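Local coordinates for protein glycerophosphodiester phosphodiesterase (Cytophaga hutchinsonii ATCC 33406, PDB 3CH0) that belongs to the glycerophosphodiester phosphodiesterase family, whose members are built on a TIM-barrel fold, at residues D147-N150 and I151-C155; D156-V159 and A160-K164; Y217-V221 and T222-K226. All blocks are in the same frame, centred on the assembly; numbering follows the deposited sequence.

Contact 1 of 3, residues D147-N150 and I151-C155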
loop_
_atom_site.group_PDB
_atom_site.type_symbol
_atom_site.label_atom_id
_atom_site.label_comp_id
_atom_site.label_asym_id
_atom_site.label_seq_id
_atom_site.Cartn_x
_atom_site.Cartn_y
_atom_site.Cartn_z
ATOM N N ASP A 147 -17.822 -6.301 0.908
ATOM C CA ASP A 147 -16.546 -5.956 1.579
ATOM C C ASP A 147 -16.150 -4.518 1.380
ATOM O O ASP A 147 -15.280 -4.028 2.115
ATOM C CB ASP A 147 -15.473 -6.870 1.091
ATOM C CG ASP A 147 -15.805 -8.334 1.363
ATOM O OD1 ASP A 147 -16.304 -8.627 2.470
ATOM O OD2 ASP A 147 -15.600 -9.168 0.453
ATOM N N HIS A 148 -16.772 -3.844 0.421
ATOM C CA HIS A 148 -16.460 -2.468 0.096
ATOM C C HIS A 148 -17.506 -1.981 -0.918
ATOM O O HIS A 148 -18.268 -2.802 -1.430
ATOM C CB HIS A 148 -15.037 -2.366 -0.510
ATOM C CG HIS A 148 -14.812 -3.339 -1.622
ATOM N ND1 HIS A 148 -15.453 -3.256 -2.858
ATOM C CD2 HIS A 148 -14.024 -4.439 -1.672
ATOM C CE1 HIS A 148 -15.072 -4.288 -3.592
ATOM N NE2 HIS A 148 -14.215 -5.030 -2.900
ATOM N N PRO A 149 -17.531 -0.680 -1.207
ATOM C CA PRO A 149 -18.515 -0.179 -2.183
ATOM C C PRO A 149 -18.201 -0.628 -3.635
ATOM O O PRO A 149 -17.189 -1.226 -3.918
ATOM C CB PRO A 149 -18.356 1.333 -2.090
ATOM C CG PRO A 149 -17.561 1.603 -0.798
ATOM C CD PRO A 149 -16.714 0.405 -0.618
ATOM N N ASN A 150 -19.117 -0.266 -4.510
ATOM C CA ASN A 150 -18.831 -0.253 -5.936
ATOM C C ASN A 150 -17.625 0.614 -6.257
ATOM O O ASN A 150 -17.223 1.513 -5.493
ATOM C CB ASN A 150 -20.093 0.226 -6.704
ATOM C CG ASN A 150 -20.560 1.611 -6.249
ATOM O OD1 ASN A 150 -20.959 1.758 -5.088
ATOM N ND2 ASN A 150 -20.510 2.608 -7.137
ATOM N N ILE A 151 -17.087 0.359 -7.444
ATOM C CA ILE A 151 -15.836 0.966 -7.874
ATOM C C ILE A 151 -15.907 2.484 -7.804
ATOM O O ILE A 151 -14.988 3.119 -7.304
ATOM C CB ILE A 151 -15.417 0.450 -9.269
ATOM C CG1 ILE A 151 -14.908 -0.968 -9.186
ATOM C CG2 ILE A 151 -14.448 1.399 -9.942
ATOM C CD1 ILE A 151 -13.507 -1.112 -8.552
ATOM N N ALA A 152 -16.943 3.079 -8.405
ATOM C CA ALA A 152 -17.018 4.548 -8.441
ATOM C C ALA A 152 -16.967 5.154 -7.049
ATOM O O ALA A 152 -16.237 6.128 -6.843
ATOM C CB ALA A 152 -18.275 5.038 -9.200
ATOM N N LEU A 153 -17.747 4.616 -6.134
ATOM C CA LEU A 153 -17.834 5.175 -4.761
ATOM C C LEU A 153 -16.505 4.966 -4.030
ATOM O O LEU A 153 -16.043 5.881 -3.323
ATOM C CB LEU A 153 -19.001 4.571 -3.950
ATOM C CG LEU A 153 -19.186 5.163 -2.546
ATOM C CD1 LEU A 153 -19.246 6.721 -2.583
ATOM C CD2 LEU A 153 -20.372 4.445 -1.899
ATOM N N PHE A 154 -15.942 3.744 -4.117
ATOM C CA PHE A 154 -14.658 3.437 -3.461
ATOM C C PHE A 154 -13.648 4.476 -3.935
ATOM O O PHE A 154 -12.957 5.118 -3.153
ATOM C CB PHE A 154 -14.266 1.993 -3.795
ATOM C CG PHE A 154 -13.279 1.323 -2.849
ATOM C CD1 PHE A 154 -12.327 2.043 -2.129
ATOM C CD2 PHE A 154 -13.255 -0.064 -2.790
ATOM C CE1 PHE A 154 -11.412 1.420 -1.341
ATOM C CE2 PHE A 154 -12.318 -0.723 -1.971
ATOM C CZ PHE A 154 -11.398 0.038 -1.252
ATOM N N CYS A 155 -13.531 4.635 -5.249
ATOM C CA CYS A 155 -12.529 5.550 -5.785
ATOM C C CYS A 155 -12.837 7.010 -5.456
ATOM O O CYS A 155 -11.964 7.808 -5.157
ATOM C CB CYS A 155 -12.365 5.387 -7.315
ATOM S SG CYS A 155 -11.665 3.780 -7.781
#

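Contact 2 of 3, residues D156-V159 and A160-K164. With EDO (1,2-ethanediol), chain K.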
loop_
_atom_site.group_PDB
_atom_site.type_symbol
_atom_site.label_atom_id
_atom_site.label_comp_id
_atom_site.label_asym_id
_atom_site.label_seq_id
_atom_site.Cartn_x
_atom_site.Cartn_y
_atom_site.Cartn_z
ATOM N N ASP A 156 -14.111 7.367 -5.566
ATOM C CA ASP A 156 -14.471 8.763 -5.324
ATOM C C ASP A 156 -14.186 9.134 -3.876
ATOM O O ASP A 156 -13.740 10.235 -3.620
ATOM C CB ASP A 156 -15.947 8.981 -5.606
ATOM C CG ASP A 156 -16.285 8.938 -7.095
ATOM O OD1 ASP A 156 -15.396 8.984 -7.937
ATOM O OD2 ASP A 156 -17.525 8.902 -7.344
ATOM N N LEU A 157 -14.476 8.267 -2.934
ATOM C CA LEU A 157 -14.214 8.590 -1.518
ATOM C C LEU A 157 -12.707 8.796 -1.287
ATOM O O LEU A 157 -12.291 9.725 -0.565
ATOM C CB LEU A 157 -14.699 7.498 -0.605
ATOM C CG LEU A 157 -16.212 7.381 -0.498
ATOM C CD1 LEU A 157 -16.627 6.084 0.174
ATOM C CD2 LEU A 157 -16.874 8.615 0.225
ATOM N N VAL A 158 -11.875 7.944 -1.882
ATOM C CA VAL A 158 -10.408 8.108 -1.750
ATOM C C VAL A 158 -9.960 9.411 -2.369
ATOM O O VAL A 158 -9.153 10.151 -1.770
ATOM C CB VAL A 158 -9.669 6.870 -2.374
ATOM C CG1 VAL A 158 -8.147 7.071 -2.560
ATOM C CG2 VAL A 158 -10.008 5.653 -1.505
ATOM N N VAL A 159 -10.430 9.674 -3.593
ATOM C CA VAL A 159 -9.997 10.837 -4.333
ATOM C C VAL A 159 -10.438 12.156 -3.646
ATOM O O VAL A 159 -9.654 13.120 -3.666
ATOM C CB VAL A 159 -10.403 10.749 -5.805
ATOM C CG1 VAL A 159 -10.155 12.118 -6.487
ATOM C CG2 VAL A 159 -9.639 9.608 -6.491
ATOM N N ALA A 160 -11.604 12.159 -3.029
ATOM C CA ALA A 160 -12.074 13.319 -2.282
ATOM C C ALA A 160 -11.020 13.702 -1.229
ATOM O O ALA A 160 -10.738 14.897 -1.023
ATOM C CB ALA A 160 -13.426 13.079 -1.633
ATOM N N GLU A 161 -10.420 12.712 -0.589
ATOM C CA GLU A 161 -9.437 12.984 0.458
ATOM C C GLU A 161 -8.112 13.511 -0.102
ATOM O O GLU A 161 -7.473 14.365 0.515
ATOM C CB GLU A 161 -9.250 11.743 1.342
ATOM C CG GLU A 161 -10.509 11.308 2.076
ATOM C CD GLU A 161 -11.110 12.430 2.927
ATOM O OE1 GLU A 161 -10.358 13.030 3.719
ATOM O OE2 GLU A 161 -12.318 12.713 2.790
ATOM N N ILE A 162 -7.681 12.981 -1.251
ATOM C CA ILE A 162 -6.533 13.442 -1.978
ATOM C C ILE A 162 -6.671 14.911 -2.394
ATOM O O ILE A 162 -5.778 15.692 -2.195
ATOM C CB ILE A 162 -6.236 12.527 -3.240
ATOM C CG1 ILE A 162 -5.845 11.113 -2.756
ATOM C CG2 ILE A 162 -5.164 13.105 -4.178
ATOM C CD1 ILE A 162 -5.908 10.047 -3.856
ATOM N N LYS A 163 -7.808 15.243 -2.972
ATOM C CA LYS A 163 -8.063 16.609 -3.458
ATOM C C LYS A 163 -8.189 17.587 -2.267
ATOM O O LYS A 163 -7.631 18.684 -2.320
ATOM C CB LYS A 163 -9.346 16.611 -4.307
ATOM C CG LYS A 163 -9.175 15.909 -5.654
ATOM C CD LYS A 163 -10.464 15.994 -6.514
ATOM C CE LYS A 163 -10.306 15.418 -7.951
ATOM N NZ LYS A 163 -9.300 16.087 -8.805
ATOM N N LYS A 164 -8.870 17.174 -1.208
ATOM C CA LYS A 164 -9.054 18.029 0.001
ATOM C C LYS A 164 -7.681 18.474 0.545
ATOM O O LYS A 164 -7.500 19.615 0.998
ATOM C CB LYS A 164 -9.869 17.301 1.063
ATOM C CG LYS A 164 -10.165 18.083 2.340
ATOM C CD LYS A 164 -10.920 17.277 3.374
ATOM C CE LYS A 164 -11.031 18.068 4.713
ATOM N NZ LYS A 164 -9.688 18.453 5.259
HETATM C C1 EDO K . -19.109 10.627 -2.307
HETATM O O1 EDO K . -19.747 11.649 -3.076
HETATM C C2 EDO K . -17.759 10.399 -2.956
HETATM O O2 EDO K . -16.855 11.506 -2.726
HETATM O O HOH W 1 -13.820 10.967 1.377
#

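Contact 3 of 3, residues Y217-V221 and T222-K226. With EDO (1,2-ethanediol), chain D; EDO (1,2-ethanediol), chain E.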
loop_
_atom_site.group_PDB
_atom_site.type_symbol
_atom_site.label_atom_id
_atom_site.label_comp_id
_atom_site.label_asym_id
_atom_site.label_seq_id
_atom_site.Cartn_x
_atom_site.Cartn_y
_atom_site.Cartn_z
ATOM N N TYR A 217 4.617 0.044 -13.208
ATOM C CA TYR A 217 4.358 -1.365 -13.252
ATOM C C TYR A 217 4.927 -1.925 -11.940
ATOM O O TYR A 217 6.108 -1.721 -11.620
ATOM C CB TYR A 217 5.048 -1.998 -14.465
ATOM C CG TYR A 217 4.661 -3.412 -14.715
ATOM C CD1 TYR A 217 3.411 -3.745 -15.241
ATOM C CD2 TYR A 217 5.525 -4.430 -14.396
ATOM C CE1 TYR A 217 3.023 -5.047 -15.453
ATOM C CE2 TYR A 217 5.156 -5.715 -14.608
ATOM C CZ TYR A 217 3.912 -6.041 -15.171
ATOM O OH TYR A 217 3.481 -7.340 -15.398
ATOM N N SER A 218 4.101 -2.613 -11.173
ATOM C CA SER A 218 4.471 -2.985 -9.793
ATOM C C SER A 218 4.171 -4.483 -9.597
ATOM O O SER A 218 3.133 -4.847 -9.036
ATOM C CB SER A 218 3.715 -2.102 -8.793
ATOM O OG SER A 218 4.174 -2.297 -7.481
ATOM N N PRO A 219 5.097 -5.366 -10.041
ATOM C CA PRO A 219 4.942 -6.803 -9.924
ATOM C C PRO A 219 5.568 -7.411 -8.669
ATOM O O PRO A 219 6.490 -6.846 -8.109
ATOM C CB PRO A 219 5.742 -7.287 -11.141
ATOM C CG PRO A 219 6.906 -6.335 -11.151
ATOM C CD PRO A 219 6.342 -5.004 -10.749
ATOM N N ASP A 220 5.003 -8.551 -8.267
ATOM C CA ASP A 220 5.650 -9.443 -7.302
ATOM C C ASP A 220 7.086 -9.636 -7.775
ATOM O O ASP A 220 7.338 -9.924 -8.977
ATOM C CB ASP A 220 4.865 -10.736 -7.312
ATOM C CG ASP A 220 5.274 -11.711 -6.243
ATOM O OD1 ASP A 220 6.449 -11.868 -6.011
ATOM O OD2 ASP A 220 4.391 -12.424 -5.723
ATOM N N VAL A 221 8.019 -9.461 -6.846
ATOM C CA VAL A 221 9.432 -9.570 -7.151
ATOM C C VAL A 221 9.781 -10.846 -7.921
ATOM O O VAL A 221 10.682 -10.812 -8.775
ATOM C CB VAL A 221 10.273 -9.419 -5.875
ATOM C CG1 VAL A 221 9.923 -10.498 -4.866
ATOM C CG2 VAL A 221 11.766 -9.413 -6.219
ATOM N N THR A 222 9.105 -11.949 -7.609
ATOM C CA THR A 222 9.458 -13.205 -8.269
ATOM C C THR A 222 9.295 -13.130 -9.784
ATOM O O THR A 222 9.897 -13.935 -10.524
ATOM C CB THR A 222 8.619 -14.376 -7.784
ATOM O OG1 THR A 222 7.234 -14.107 -8.074
ATOM C CG2 THR A 222 8.856 -14.640 -6.288
ATOM N N LEU A 223 8.433 -12.214 -10.246
ATOM C CA LEU A 223 8.089 -12.066 -11.657
ATOM C C LEU A 223 9.035 -11.170 -12.462
ATOM O O LEU A 223 8.979 -11.135 -13.711
ATOM C CB LEU A 223 6.637 -11.543 -11.810
ATOM C CG LEU A 223 5.519 -12.352 -11.191
ATOM C CD1 LEU A 223 4.232 -11.519 -11.203
ATOM C CD2 LEU A 223 5.333 -13.674 -11.914
ATOM N N VAL A 224 9.890 -10.433 -11.756
ATOM C CA VAL A 224 10.709 -9.444 -12.386
ATOM C C VAL A 224 11.826 -10.084 -13.202
ATOM O O VAL A 224 12.493 -10.988 -12.738
ATOM C CB VAL A 224 11.324 -8.517 -11.337
ATOM C CG1 VAL A 224 12.280 -7.497 -11.945
ATOM C CG2 VAL A 224 10.177 -7.797 -10.590
ATOM N N SER A 225 11.963 -9.573 -14.420
ATOM C CA SER A 225 13.100 -9.858 -15.279
ATOM C C SER A 225 13.672 -8.639 -15.886
ATOM O O SER A 225 12.997 -7.628 -16.054
ATOM C CB SER A 225 12.725 -10.804 -16.393
ATOM O OG SER A 225 11.871 -10.213 -17.327
ATOM N N LYS A 226 14.961 -8.713 -16.223
ATOM C CA LYS A 226 15.638 -7.574 -16.798
ATOM C C LYS A 226 14.990 -7.231 -18.133
ATOM O O LYS A 226 14.840 -6.057 -18.471
ATOM C CB LYS A 226 17.130 -7.833 -16.970
ATOM C CG LYS A 226 17.884 -6.675 -17.632
ATOM C CD LYS A 226 17.792 -5.396 -16.829
ATOM C CE LYS A 226 18.514 -4.183 -17.473
ATOM N NZ LYS A 226 17.863 -2.872 -17.107
HETATM C C1 EDO D . 3.963 -14.642 -8.352
HETATM O O1 EDO D . 3.013 -15.334 -9.181
HETATM C C2 EDO D . 4.085 -15.349 -7.019
HETATM O O2 EDO D . 5.169 -14.916 -6.222
HETATM C C1 EDO E . 7.237 -10.990 -2.855
HETATM O O1 EDO E . 6.451 -10.500 -1.787
HETATM C C2 EDO E . 7.380 -12.513 -2.783
HETATM O O2 EDO E . 6.290 -13.164 -3.436
HETATM O O HOH W 2 13.089 -11.327 -9.934
#

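Contact 1 of 3, residues D147-N150 and I151-C155
Phe154 N gives its hydrogen to Asn150 O at 2.9 Å with an N-H...O angle of 173°, the donor lying almost in line with the carbonyl bond. This is the first i to i+4 bond of helix 151-164, and Asn150 sits at its N-cap, where asparagine is common because its side-chain oxygen can accept an N-H of the first turn. Here the amide instead lies alongside that turn, its CG set between the backbone N and the carbonyl carbon (chi1 58°): OD1 lies 3.6 Å from Leu153 CB, while ND2 approaches Ala152 CB at 3.9 Å. The helix fills the beta-alpha-beta crossover from strand 132-137 to strand 171-175 of the TIM barrel, and the loop 147-150 delivers the chain to it. Pro149, which has no N-H to satisfy, suits this approach. Its CB rests 3.7 Å from Leu153 CD2, the two side chains crossing at about a right angle, and its CD comes to 4.1 Å from Phe154 CD2. Beyond it, His148 CB meets Phe154 CE2 at 3.5 Å; the two ring planes are inclined at 42°. The imidazole is held at both nitrogens. ND1 donates to Pro149 O over 2.9 Å, with that oxygen close to the ring plane, and NE2 is bonded to the backbone N of Thr140, so the buried ring has little freedom to rotate. Phe154, equally buried, reaches inward to Ile46 and Ile137 on the barrel strands, and Ile151 leans on Arg179 and Tyr183 of helix 178-187.

Contact 2 of 3, residues D156-V159 and A160-K164
Val159 and Lys163, one helical turn apart, lie side by side and point the same way, with CG1 of the valine 3.6 Å from CE of the lysine. The aliphatic part of the lysine stays extended as far as CE and runs along the valine, then bends at its last torsion (chi4 -61°), an arrangement that lets an exposed lysine lay its methylenes over a buried valine and still send its ammonium group outward. On the buried side Val158 CG1 touches Ile162 CD1 at 3.9 Å, the two branched chains meeting at a slant. Beneath these pairs run the helix bonds: Lys163 N to Val159 O at 2.9 Å, Ala160 N to Asp156 O at 2.9 Å, and the longer Ile162 N to Val158 O at 3.2 Å. Glu161 has two conformers; in the one given, a water donates to both Leu157 O (2.8 Å) and Glu161 OE2 (2.7 Å), a bridge doubtful to that extent. Farther out, Val158 and Ile162 pack on Phe117 of helix 117-127 and on Leu173 and Phe171 respectively of strand 171-175, as the inner face of a barrel helix in a beta-alpha-beta unit does. The hydroxyls of Tyr183 and Tyr188 bond Asp156 OD1, and in the same conformer Arg118 forms a salt bridge with Glu161 OE1. There the arginine and the water would favour the ionised form of Glu161.

Contact 3 of 3, residues Y217-V221 and T222-K226
Pro219 and Val224 cross obliquely, CG of the proline ring 3.6 Å from Val224 CG2, where strand 216-219 of the TIM barrel ends and the chain turns toward helix 226-234. Between them the backbone passes through a short 3-10 turn. Leu223 N donates to Asp220 O at 2.8 Å and Val224 N to Val221 O at 3.1 Å, both donors standing well above the plane of the carbonyl they meet. Asp220 directs its carboxylate along the start of this turn: CG is anti to the backbone N (chi1 -172°), and OD1 accepts Thr222 N at 3.1 Å on its anti side, which closes an Asx turn, a role for which a short acidic side chain is well suited. Thr222 turns OG1 toward the same oxygen, but this bond is weak, and the single hydroxyl proton may go instead to the ethanediol of chain D. Leu223 CD1 comes to 4.0 Å from Asp220 CB, and the leucine also packs against Val197 of strand 192-197. Val221 and Val224 both press on Leu253 of helix 247-256, giving this partly exposed turn an apolar underside. Ser225 is the N-cap of the following helix, its OG accepting from Asp228 N. Two ethanediols, probably from the crystallisation liquor, each donate to the carboxylate: the O2 of chain E binds OD1 of Asp220 at 2.9 Å, and that of chain D binds its OD2 at 2.7 Å.

From the N terminus, contact 1 comes first, where the loop after strand 132-137 becomes helix 151-164; contact 2 continues the same helix to its end, before strand 171-175. The two adjoin in sequence, with centres about 13 Å apart, and together span the helix that connects strand 132-137 to strand 171-175. Strands 171-175 and 192-197 with helices 178-187 and 203-207 intervene before contact 3, which closes the turn between strand 216-219 and helix 226-234. Its centre lies about 28 Å from that of contact 1 and about 29 Å from that of contact 2, on the opposite side of the chain's centre from contact 2. All three are local and in series; none nests or crosses.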